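PDB 2I3D: hypothetical protein Atu1826 from Agrobacterium tumefaciens, which is of unknown function but is probably a hydrolase of the alpha/beta hydrolase superfamily, related in sequence to S15-family X-Pro dipeptidyl-peptidases. Local coordinates for residues A47-L53 / G79-F85; L53-P57 / N86-I90; Y129-A133 / S151-Q155; A178-A182 / A210-F214. All coordinates share one frame; numbering follows the deposited sequence. Where two conformers were deposited one is given.

Contact 1. Residues A47-L53 / G79-F85; sequences APIAIIL and GFTTLRF
A47 sets its CB against the carbonyl oxygen of G79, and its own O takes a bond from a water that also meets T81 OG1; that hydroxyl has a further partner in the backbone N of S42. P48 lies over one face of the F80 ring, CG 3.6 Å from the ring centroid in a CH-pi contact, while P48 O accepts from T81 N. The F80 ring is swung to this place by chi1 -78°, its CG anti to the carbonyl carbon. I49 stands beside T81 on the same face of the sheet, CG1 against CB. A50 N gives to T81 O at 2.7 Å and A50 O receives from L83 N, the alternation of two parallel strands. The axes of these strands, 49-53 and 81-85, run at 15° to each other, and helix 66-77 joins them in a beta-alpha-beta crossover of the alpha/beta hydrolase sheet. A50 CB also touches F80 CD2 at 3.7 Å, on the face covered by that helix. On the face packed by helix 101-117, I51 runs alongside L83, its CD1 4.1 Å from L83 CB. I52 N bonds to L83 O at 3.0 Å, and a water spans I52 O and F85 O where the strands begin to part. L53, in the conformer given, runs along F85, its CD2 branch toward the CE2 edge of the ring.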
loop_
_atom_site.group_PDB
_atom_site.type_symbol
_atom_site.label_atom_id
_atom_site.label_comp_id
_atom_site.label_asym_id
_atom_site.label_seq_id
_atom_site.Cartn_x
_atom_site.Cartn_y
_atom_site.Cartn_z
ATOM N N ALA B 47 11.305 27.395 4.005
ATOM C CA ALA B 47 11.425 25.975 4.400
ATOM C C ALA B 47 11.801 25.117 3.183
ATOM O O ALA B 47 11.360 25.390 2.060
ATOM C CB ALA B 47 10.155 25.457 5.039
ATOM N N PRO B 48 12.600 24.055 3.410
ATOM C CA PRO B 48 12.963 23.206 2.287
ATOM C C PRO B 48 11.730 22.473 1.783
ATOM O O PRO B 48 10.779 22.283 2.542
ATOM C CB PRO B 48 13.942 22.210 2.910
ATOM C CG PRO B 48 13.519 22.105 4.355
ATOM C CD PRO B 48 13.142 23.555 4.685
ATOM N N ILE B 49 11.762 22.105 0.502
ATOM C CA ILE B 49 10.692 21.341 -0.142
ATOM C C ILE B 49 11.036 19.840 -0.198
ATOM O O ILE B 49 12.155 19.456 -0.505
ATOM C CB ILE B 49 10.405 21.863 -1.560
ATOM C CG1 ILE B 49 9.817 23.289 -1.463
ATOM C CG2 ILE B 49 9.418 20.956 -2.310
ATOM C CD1 ILE B 49 9.956 24.132 -2.729
ATOM N N ALA B 50 10.036 19.009 0.052
ATOM C CA ALA B 50 10.214 17.572 -0.130
ATOM C C ALA B 50 9.177 17.085 -1.144
ATOM O O ALA B 50 7.994 17.413 -1.007
ATOM C CB ALA B 50 10.059 16.831 1.195
ATOM N N ILE B 51 9.614 16.342 -2.158
ATOM C CA ILE B 51 8.720 15.731 -3.160
ATOM C C ILE B 51 8.795 14.211 -2.978
ATOM O O ILE B 51 9.913 13.648 -2.937
ATOM C CB ILE B 51 9.190 16.064 -4.607
ATOM C CG1 ILE B 51 9.329 17.599 -4.784
ATOM C CG2 ILE B 51 8.256 15.489 -5.646
ATOM C CD1 ILE B 51 8.015 18.439 -4.720
ATOM N N ILE B 52 7.639 13.561 -2.911
ATOM C CA ILE B 52 7.574 12.112 -2.638
ATOM C C ILE B 52 6.972 11.397 -3.852
ATOM O O ILE B 52 5.855 11.794 -4.298
ATOM C CB ILE B 52 6.693 11.800 -1.379
ATOM C CG1 ILE B 52 6.901 12.850 -0.277
ATOM C CG2 ILE B 52 6.947 10.343 -0.909
ATOM C CD1 ILE B 52 8.305 12.899 0.321
ATOM N N LEU B 53 7.672 10.363 -4.362
ATOM C CA LEU B 53 7.334 9.714 -5.635
ATOM C C LEU B 53 6.974 8.247 -5.438
ATOM O O LEU B 53 7.664 7.532 -4.718
ATOM C CB LEU B 53 8.507 9.865 -6.638
ATOM C CG LEU B 53 8.873 11.337 -6.894
ATOM C CD1 LEU B 53 10.173 11.479 -7.715
ATOM C CD2 LEU B 53 7.677 12.076 -7.533
ATOM N N GLY B 79 9.230 19.855 9.282
ATOM C CA GLY B 79 9.108 21.254 8.831
ATOM C C GLY B 79 9.277 21.516 7.348
ATOM O O GLY B 79 9.392 22.676 6.928
ATOM N N PHE B 80 9.295 20.463 6.534
ATOM C CA PHE B 80 9.405 20.641 5.087
ATOM C C PHE B 80 8.047 21.039 4.484
ATOM O O PHE B 80 6.985 20.595 4.940
ATOM C CB PHE B 80 9.816 19.326 4.397
ATOM C CG PHE B 80 11.292 18.985 4.508
ATOM C CD1 PHE B 80 11.837 18.616 5.731
ATOM C CD2 PHE B 80 12.113 19.001 3.374
ATOM C CE1 PHE B 80 13.199 18.288 5.834
ATOM C CE2 PHE B 80 13.470 18.690 3.460
ATOM C CZ PHE B 80 14.011 18.313 4.687
ATOM N N THR B 81 8.078 21.867 3.446
ATOM C CA THR B 81 6.919 22.007 2.559
ATOM C C THR B 81 6.905 20.722 1.730
ATOM O O THR B 81 7.897 20.401 1.068
ATOM C CB THR B 81 7.077 23.235 1.649
ATOM O OG1 THR B 81 6.893 24.406 2.457
ATOM C CG2 THR B 81 6.077 23.216 0.476
ATOM N N THR B 82 5.790 20.003 1.743
ATOM C CA THR B 82 5.817 18.609 1.263
ATOM C C THR B 82 4.729 18.357 0.253
ATOM O O THR B 82 3.585 18.769 0.464
ATOM C CB THR B 82 5.732 17.547 2.459
ATOM O OG1 THR B 82 6.625 17.942 3.502
ATOM C CG2 THR B 82 6.101 16.146 2.002
ATOM N N LEU B 83 5.072 17.667 -0.837
ATOM C CA LEU B 83 4.090 17.298 -1.865
ATOM C C LEU B 83 4.272 15.836 -2.234
ATOM O O LEU B 83 5.396 15.438 -2.513
ATOM C CB LEU B 83 4.291 18.159 -3.124
ATOM C CG LEU B 83 3.400 17.820 -4.320
ATOM C CD1 LEU B 83 1.932 18.235 -4.053
ATOM C CD2 LEU B 83 3.941 18.480 -5.550
ATOM N N ARG B 84 3.207 15.031 -2.193
ATOM C CA ARG B 84 3.169 13.768 -2.916
ATOM C C ARG B 84 2.113 13.917 -4.003
ATOM O O ARG B 84 1.172 14.705 -3.878
ATOM C CB ARG B 84 2.850 12.566 -2.016
ATOM C CG ARG B 84 1.499 12.686 -1.232
ATOM C CD ARG B 84 1.381 11.522 -0.222
ATOM N NE ARG B 84 -0.006 11.257 0.166
ATOM C CZ ARG B 84 -0.679 11.944 1.093
ATOM N NH1 ARG B 84 -0.120 12.964 1.744
ATOM N NH2 ARG B 84 -1.928 11.602 1.367
ATOM N N PHE B 85 2.264 13.178 -5.083
ATOM C CA PHE B 85 1.263 13.266 -6.162
ATOM C C PHE B 85 1.208 11.984 -6.987
ATOM O O PHE B 85 2.128 11.175 -6.958
ATOM C CB PHE B 85 1.597 14.462 -7.082
ATOM C CG PHE B 85 2.800 14.236 -7.970
ATOM C CD1 PHE B 85 2.629 13.764 -9.278
ATOM C CD2 PHE B 85 4.104 14.456 -7.486
ATOM C CE1 PHE B 85 3.733 13.506 -10.098
ATOM C CE2 PHE B 85 5.221 14.185 -8.317
ATOM C CZ PHE B 85 5.020 13.723 -9.612
HETATM O O HOH W 1 8.740 26.136 1.660
HETATM O O HOH W 2 3.567 10.262 -4.587
#

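Contact 2. Residues L53-P57 / N86-I90; sequences LHPHP and NFRSI
The backbones of H54 and N86 have drawn 7.4 Å apart at their CA atoms, too far for strand pairing, and F87 to I90 folds into a type II beta turn closed by I90 N to F87 O. Both segments are loops that leave the C-terminal ends of adjacent parallel strands, 49-53 and 81-85, in the alpha/beta hydrolase sheet. H54 fills the gap between them. Its imidazole is held at two nitrogens: ND1 gives to P55 O at 2.7 Å, on a lone pair in the carbonyl plane, and NE2 accepts from F87 N at 3.1 Å. The latter bond is almost straight, 172° at the hydrogen, although the donor sits 22° out of the ring plane. Together they fix the rotation of the ring and place a proton on ND1, consistent with a neutral histidine. With CG between the backbone N and the carbonyl carbon, the ring reaches across to the second loop. F87 turns an edge to one imidazole face, planes at 55° and centroids 4.8 Å apart, F87 CD2 coming closest to H54 CE1. CZ, the far end of the F87 ring, comes near the L53 side chain, at least in the conformer given. N86 passes its amide to other partners, OD1 accepting from M63 N and ND2 giving to E36. I90 CG1 lies at the imidazole edge, 3.8 Å from H54 CE1, while I90 CD1 packs on P57 CB at 3.7 Å.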
loop_
_atom_site.group_PDB
_atom_site.type_symbol
_atom_site.label_atom_id
_atom_site.label_comp_id
_atom_site.label_asym_id
_atom_site.label_seq_id
_atom_site.Cartn_x
_atom_site.Cartn_y
_atom_site.Cartn_z
ATOM N N LEU B 53 7.672 10.363 -4.362
ATOM C CA LEU B 53 7.334 9.714 -5.635
ATOM C C LEU B 53 6.974 8.247 -5.438
ATOM O O LEU B 53 7.664 7.532 -4.718
ATOM C CB LEU B 53 8.507 9.865 -6.638
ATOM C CG LEU B 53 8.873 11.337 -6.894
ATOM C CD1 LEU B 53 10.173 11.479 -7.715
ATOM C CD2 LEU B 53 7.677 12.076 -7.533
ATOM N N HIS B 54 5.879 7.804 -6.066
ATOM C CA HIS B 54 5.320 6.469 -5.777
ATOM C C HIS B 54 5.762 5.351 -6.756
ATOM O O HIS B 54 6.394 5.634 -7.801
ATOM C CB HIS B 54 3.777 6.581 -5.665
ATOM C CG HIS B 54 3.083 6.831 -6.973
ATOM N ND1 HIS B 54 2.954 5.873 -7.954
ATOM C CD2 HIS B 54 2.404 7.923 -7.419
ATOM C CE1 HIS B 54 2.241 6.365 -8.960
ATOM N NE2 HIS B 54 1.883 7.599 -8.655
ATOM N N PRO B 55 5.475 4.072 -6.428
ATOM C CA PRO B 55 5.796 2.961 -7.320
ATOM C C PRO B 55 5.032 2.887 -8.631
ATOM O O PRO B 55 4.038 3.616 -8.851
ATOM C CB PRO B 55 5.460 1.697 -6.490
ATOM C CG PRO B 55 5.589 2.169 -5.054
ATOM C CD PRO B 55 5.031 3.601 -5.094
ATOM N N HIS B 56 5.481 1.956 -9.469
ATOM C CA HIS B 56 4.785 1.679 -10.733
ATOM C C HIS B 56 3.384 1.108 -10.434
ATOM O O HIS B 56 3.195 0.394 -9.439
ATOM C CB HIS B 56 5.596 0.648 -11.499
ATOM C CG HIS B 56 5.203 0.499 -12.925
ATOM N ND1 HIS B 56 4.095 -0.222 -13.320
ATOM C CD2 HIS B 56 5.819 0.915 -14.057
ATOM C CE1 HIS B 56 4.033 -0.216 -14.645
ATOM N NE2 HIS B 56 5.064 0.474 -15.112
ATOM N N PRO B 57 2.395 1.408 -11.292
ATOM C CA PRO B 57 1.070 0.775 -11.055
ATOM C C PRO B 57 1.045 -0.761 -11.061
ATOM O O PRO B 57 0.112 -1.367 -10.471
ATOM C CB PRO B 57 0.185 1.347 -12.166
ATOM C CG PRO B 57 1.142 1.870 -13.227
ATOM C CD PRO B 57 2.385 2.348 -12.430
ATOM N N ASN B 86 0.113 11.825 -7.738
ATOM C CA ASN B 86 -0.073 10.679 -8.598
ATOM C C ASN B 86 0.529 10.960 -9.951
ATOM O O ASN B 86 0.242 12.006 -10.551
ATOM C CB ASN B 86 -1.556 10.357 -8.736
ATOM C CG ASN B 86 -2.069 9.515 -7.590
ATOM O OD1 ASN B 86 -1.296 8.788 -6.928
ATOM N ND2 ASN B 86 -3.389 9.565 -7.362
ATOM N N PHE B 87 1.354 10.037 -10.432
ATOM C CA PHE B 87 1.877 10.155 -11.815
ATOM C C PHE B 87 0.724 10.153 -12.818
ATOM O O PHE B 87 -0.381 9.665 -12.509
ATOM C CB PHE B 87 2.847 9.027 -12.173
ATOM C CG PHE B 87 4.208 9.173 -11.530
ATOM C CD1 PHE B 87 4.992 10.333 -11.713
ATOM C CD2 PHE B 87 4.728 8.111 -10.767
ATOM C CE1 PHE B 87 6.269 10.435 -11.089
ATOM C CE2 PHE B 87 6.006 8.181 -10.167
ATOM C CZ PHE B 87 6.775 9.354 -10.309
ATOM N N ARG B 88 0.974 10.683 -14.021
ATOM C CA ARG B 88 -0.015 10.563 -15.132
ATOM C C ARG B 88 -0.624 9.169 -15.186
ATOM O O ARG B 88 0.105 8.149 -15.067
ATOM C CB ARG B 88 0.638 10.869 -16.494
ATOM C CG ARG B 88 1.767 9.913 -16.891
ATOM C CD ARG B 88 2.525 10.427 -18.147
ATOM N NE ARG B 88 3.085 11.756 -17.939
ATOM C CZ ARG B 88 3.476 12.560 -18.933
ATOM N NH1 ARG B 88 3.386 12.118 -20.188
ATOM N NH2 ARG B 88 3.965 13.773 -18.675
ATOM N N SER B 89 -1.959 9.148 -15.371
ATOM C CA SER B 89 -2.813 7.934 -15.517
ATOM C C SER B 89 -3.263 7.362 -14.177
ATOM O O SER B 89 -4.191 6.562 -14.159
ATOM C CB SER B 89 -2.163 6.824 -16.329
ATOM O OG SER B 89 -1.348 5.976 -15.503
ATOM N N ILE B 90 -2.595 7.736 -13.073
ATOM C CA ILE B 90 -2.914 7.193 -11.737
ATOM C C ILE B 90 -3.967 8.085 -11.010
ATOM O O ILE B 90 -3.853 9.317 -10.972
ATOM C CB ILE B 90 -1.599 7.109 -10.886
ATOM C CG1 ILE B 90 -0.435 6.421 -11.665
ATOM C CG2 ILE B 90 -1.874 6.522 -9.479
ATOM C CD1 ILE B 90 -0.673 4.990 -12.086
#

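Contact 3. Residues Y129-A133 / S151-Q155; sequences YSFGA and SIAPQ
S130 N gives a nearly linear bond, 174° at the hydrogen, to I152 O at 2.8 Å, where strand 124-129, paired in parallel with 146-152, ends. I152 O also meets the edge of the Y129 ring near CD1. The ring crosses the I152 side chain at about a right angle, Y129 CD1 3.6 Å from I152 CG2, and its CE1 touches A153 CB. CG of Y129 anti to its amide nitrogen sets the ring here, and its OH goes on to bond H212 O. S130, with phi 64° and psi -124°, makes the strained turn between strand 124-129 and helix 131-142 that fits a nucleophile elbow, G128-Y129-S130-F131-G132. Its OG bonds H212 NE2, as expected of a Ser-His-Asp triad nucleophile. A water takes hydrogens from Q155 N and, at 2.8 Å, from Q155 NE2, and gives one to S130 O; it thus pins the glutamine amide beside the start of the helix. There Q155 NE2 stands 3.1 Å from F131 N, both being donors without a bond between them. In the first turn of the helix, A133 CB rests against S151 CB at 3.7 Å and more loosely on P154 CB.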
loop_
_atom_site.group_PDB
_atom_site.type_symbol
_atom_site.label_atom_id
_atom_site.label_comp_id
_atom_site.label_asym_id
_atom_site.label_seq_id
_atom_site.Cartn_x
_atom_site.Cartn_y
_atom_site.Cartn_z
ATOM N N TYR B 129 9.972 5.611 -3.925
ATOM C CA TYR B 129 9.880 4.187 -3.588
ATOM C C TYR B 129 9.718 3.378 -4.867
ATOM O O TYR B 129 8.821 3.643 -5.678
ATOM C CB TYR B 129 8.684 4.036 -2.612
ATOM C CG TYR B 129 8.292 2.617 -2.318
ATOM C CD1 TYR B 129 9.239 1.588 -2.300
ATOM C CD2 TYR B 129 6.952 2.306 -2.048
ATOM C CE1 TYR B 129 8.830 0.219 -2.048
ATOM C CE2 TYR B 129 6.548 0.987 -1.813
ATOM C CZ TYR B 129 7.472 -0.028 -1.818
ATOM O OH TYR B 129 6.987 -1.282 -1.534
ATOM N N SER B 130 10.620 2.416 -5.074
ATOM C CA SER B 130 10.593 1.536 -6.203
ATOM C C SER B 130 10.788 2.332 -7.515
ATOM O O SER B 130 11.781 3.063 -7.637
ATOM C CB SER B 130 9.319 0.676 -6.181
ATOM O OG SER B 130 9.430 -0.461 -7.031
ATOM N N PHE B 131 9.857 2.215 -8.479
ATOM C CA PHE B 131 9.944 3.048 -9.698
ATOM C C PHE B 131 10.116 4.549 -9.326
ATOM O O PHE B 131 10.861 5.288 -9.978
ATOM C CB PHE B 131 8.686 2.812 -10.525
ATOM C CG PHE B 131 8.508 3.750 -11.713
ATOM C CD1 PHE B 131 8.974 3.393 -12.964
ATOM C CD2 PHE B 131 7.730 4.892 -11.584
ATOM C CE1 PHE B 131 8.725 4.226 -14.057
ATOM C CE2 PHE B 131 7.472 5.731 -12.669
ATOM C CZ PHE B 131 7.979 5.402 -13.888
ATOM N N GLY B 132 9.419 4.998 -8.271
ATOM C CA GLY B 132 9.559 6.360 -7.787
ATOM C C GLY B 132 10.999 6.741 -7.420
ATOM O O GLY B 132 11.358 7.904 -7.565
ATOM N N ALA B 133 11.812 5.771 -6.948
ATOM C CA ALA B 133 13.206 6.084 -6.586
ATOM C C ALA B 133 13.990 6.333 -7.882
ATOM O O ALA B 133 14.949 7.129 -7.902
ATOM C CB ALA B 133 13.829 4.925 -5.820
ATOM N N SER B 151 16.060 6.745 -1.472
ATOM C CA SER B 151 15.640 5.810 -2.532
ATOM C C SER B 151 15.331 4.501 -1.847
ATOM O O SER B 151 16.247 3.808 -1.402
ATOM C CB SER B 151 16.728 5.611 -3.577
ATOM O OG SER B 151 16.813 6.744 -4.380
ATOM N N ILE B 152 14.039 4.193 -1.745
ATOM C CA ILE B 152 13.547 3.018 -1.057
ATOM C C ILE B 152 13.301 1.939 -2.141
ATOM O O ILE B 152 12.522 2.157 -3.086
ATOM C CB ILE B 152 12.248 3.304 -0.324
ATOM C CG1 ILE B 152 12.498 4.325 0.791
ATOM C CG2 ILE B 152 11.738 2.006 0.283
ATOM C CD1 ILE B 152 12.736 5.800 0.381
ATOM N N ALA B 153 13.981 0.810 -2.005
ATOM C CA ALA B 153 13.795 -0.331 -2.937
ATOM C C ALA B 153 14.040 0.028 -4.410
ATOM O O ALA B 153 13.202 -0.278 -5.256
ATOM C CB ALA B 153 12.373 -0.977 -2.811
ATOM N N PRO B 154 15.197 0.606 -4.730
ATOM C CA PRO B 154 15.477 0.918 -6.145
ATOM C C PRO B 154 15.669 -0.389 -6.966
ATOM O O PRO B 154 15.992 -1.442 -6.367
ATOM C CB PRO B 154 16.789 1.701 -6.051
ATOM C CG PRO B 154 17.525 1.063 -4.890
ATOM C CD PRO B 154 16.373 0.814 -3.860
ATOM N N GLN B 155 15.474 -0.350 -8.303
ATOM C CA GLN B 155 15.439 -1.578 -9.091
ATOM C C GLN B 155 16.457 -1.417 -10.212
ATOM O O GLN B 155 16.096 -1.251 -11.377
ATOM C CB GLN B 155 14.052 -1.775 -9.726
ATOM C CG GLN B 155 12.886 -1.812 -8.757
ATOM C CD GLN B 155 11.622 -1.407 -9.491
ATOM O OE1 GLN B 155 10.750 -2.241 -9.847
ATOM N NE2 GLN B 155 11.519 -0.114 -9.737
HETATM O O HOH W 3 13.600 1.657 -9.178
HETATM O O HOH W 4 14.599 8.858 -5.000
#

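Contact 4. Residues A178-A182 / A210-F214; sequences ADKVA and ANHFF
D179 and H212 both carry CG opposite the backbone N (chi1 -172° and -163°), so that the two side chains run alongside each other in the same direction, with the carboxylate against the imidazole. H212 ND1 gives to D179 OD2 at 2.8 Å, the oxygen lying almost in the ring plane and being met on its syn side, somewhat out of the carboxylate plane. The carboxylate and ring planes are 63° apart. Each carboxylate oxygen is gripped more than once. OD2 also accepts from a water that reaches N211 O, whereas D179 OD1 takes A182 N at 2.8 Å, from above the carboxylate plane, and more weakly V181 N. The A182 bond is an Asx motif, and it ties the rotation of the carboxylate to its own loop. V181 crosses the imidazole at about a right angle, CG1 over the centre of one face, 3.8 Å from the centroid, and V181 CB 3.6 Å from H212 CG. With S130 at the other ring nitrogen, the arrangement is consistent with the catalytic triad of an alpha/beta hydrolase. N211 to F214 forms a type I beta turn that presents the histidine. At the start of both segments, A178 N gives to A210 O at 2.9 Å, and A178 CB packs on the same oxygen, A210 O, at 3.3 Å. The two loops follow neighbouring parallel strands: residues 178-182 lie between strand 171-176 and helix 184-195, whereas residues 210-214 lie between strand 202-207 and helix 218-233.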
loop_
_atom_site.group_PDB
_atom_site.type_symbol
_atom_site.label_atom_id
_atom_site.label_comp_id
_atom_site.label_asym_id
_atom_site.label_seq_id
_atom_site.Cartn_x
_atom_site.Cartn_y
_atom_site.Cartn_z
ATOM N N ALA B 178 15.170 -9.786 1.490
ATOM C CA ALA B 178 14.212 -10.798 0.997
ATOM C C ALA B 178 13.470 -10.307 -0.268
ATOM O O ALA B 178 12.448 -10.867 -0.691
ATOM C CB ALA B 178 13.215 -11.154 2.104
ATOM N N ASP B 179 14.000 -9.231 -0.862
ATOM C CA ASP B 179 13.424 -8.594 -2.049
ATOM C C ASP B 179 13.721 -9.467 -3.287
ATOM O O ASP B 179 14.896 -9.639 -3.662
ATOM C CB ASP B 179 14.005 -7.175 -2.190
ATOM C CG ASP B 179 13.344 -6.371 -3.261
ATOM O OD1 ASP B 179 12.795 -6.924 -4.232
ATOM O OD2 ASP B 179 13.386 -5.127 -3.151
ATOM N N LYS B 180 12.672 -10.025 -3.898
ATOM C CA LYS B 180 12.875 -10.850 -5.110
ATOM C C LYS B 180 12.666 -10.057 -6.398
ATOM O O LYS B 180 13.000 -10.548 -7.510
ATOM C CB LYS B 180 11.934 -12.082 -5.078
ATOM C CG LYS B 180 12.377 -13.064 -3.986
ATOM C CD LYS B 180 11.561 -14.336 -3.976
ATOM C CE LYS B 180 11.883 -15.162 -2.715
ATOM N NZ LYS B 180 13.306 -15.666 -2.673
ATOM N N VAL B 181 12.089 -8.860 -6.255
ATOM C CA VAL B 181 11.905 -7.901 -7.367
ATOM C C VAL B 181 13.250 -7.262 -7.775
ATOM O O VAL B 181 13.621 -7.221 -8.966
ATOM C CB VAL B 181 10.877 -6.806 -7.028
ATOM C CG1 VAL B 181 10.852 -5.744 -8.136
ATOM C CG2 VAL B 181 9.441 -7.399 -6.844
ATOM N N ALA B 182 13.961 -6.759 -6.759
ATOM C CA ALA B 182 15.276 -6.129 -6.931
ATOM C C ALA B 182 16.214 -6.731 -5.884
ATOM O O ALA B 182 16.296 -6.225 -4.759
ATOM C CB ALA B 182 15.138 -4.608 -6.730
ATOM N N ALA B 210 13.046 -8.018 4.923
ATOM C CA ALA B 210 12.117 -7.166 4.144
ATOM C C ALA B 210 12.075 -7.597 2.666
ATOM O O ALA B 210 13.114 -7.831 2.055
ATOM C CB ALA B 210 12.517 -5.708 4.248
ATOM N N ASN B 211 10.868 -7.712 2.100
ATOM C CA ASN B 211 10.731 -7.937 0.676
ATOM C C ASN B 211 10.614 -6.599 -0.046
ATOM O O ASN B 211 10.901 -5.566 0.567
ATOM C CB ASN B 211 9.593 -8.933 0.342
ATOM C CG ASN B 211 8.210 -8.457 0.783
ATOM O OD1 ASN B 211 7.174 -9.258 0.733
ATOM N ND2 ASN B 211 8.118 -7.209 1.169
ATOM N N HIS B 212 10.220 -6.606 -1.340
ATOM C CA HIS B 212 10.120 -5.341 -2.084
ATOM C C HIS B 212 9.076 -4.407 -1.487
ATOM O O HIS B 212 9.115 -3.206 -1.691
ATOM C CB HIS B 212 9.797 -5.592 -3.561
ATOM C CG HIS B 212 10.074 -4.414 -4.445
ATOM N ND1 HIS B 212 11.361 -3.957 -4.683
ATOM C CD2 HIS B 212 9.254 -3.618 -5.162
ATOM C CE1 HIS B 212 11.311 -2.901 -5.480
ATOM N NE2 HIS B 212 10.044 -2.692 -5.809
ATOM N N PHE B 213 8.123 -4.992 -0.768
ATOM C CA PHE B 213 6.980 -4.267 -0.179
ATOM C C PHE B 213 7.160 -4.016 1.318
ATOM O O PHE B 213 6.308 -3.382 1.942
ATOM C CB PHE B 213 5.738 -5.070 -0.476
ATOM C CG PHE B 213 5.703 -5.519 -1.904
ATOM C CD1 PHE B 213 5.498 -4.587 -2.903
ATOM C CD2 PHE B 213 6.060 -6.810 -2.234
ATOM C CE1 PHE B 213 5.534 -4.963 -4.261
ATOM C CE2 PHE B 213 6.116 -7.216 -3.577
ATOM C CZ PHE B 213 5.850 -6.284 -4.599
ATOM N N PHE B 214 8.351 -4.358 1.841
ATOM C CA PHE B 214 8.632 -4.231 3.283
ATOM C C PHE B 214 7.469 -4.810 4.096
ATOM O O PHE B 214 7.131 -4.281 5.167
ATOM C CB PHE B 214 8.938 -2.781 3.644
ATOM C CG PHE B 214 10.165 -2.286 2.973
ATOM C CD1 PHE B 214 11.409 -2.403 3.609
ATOM C CD2 PHE B 214 10.098 -1.799 1.661
ATOM C CE1 PHE B 214 12.621 -1.969 2.946
ATOM C CE2 PHE B 214 11.250 -1.385 1.005
ATOM C CZ PHE B 214 12.515 -1.482 1.627
HETATM O O HOH W 5 13.410 -3.941 -0.634
#

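Overall arrangement
Contacts 1 and 2 run on from each other: L53 belongs to both, and strand pairing in the first gives way to loop packing in the second, with centres 16 Å apart. Strand 49-53 also borders strand 124-129, and L53 O lies 3.1 Å from Y129 N, a probable hydrogen bond linking both contacts to contact 3. P55 CG against Y129 CD2, 3.3 Å, adds a second link from contact 2. Contacts 3 and 4, centres 11 Å apart, meet at the putative active site, where S130 OG is 2.6 Å from H212 NE2 and Y129 OH is 2.9 Å from H212 O. Contact 1 lies on the opposite side of the chain's centre from contact 4, about 11 Å away between nearest atoms.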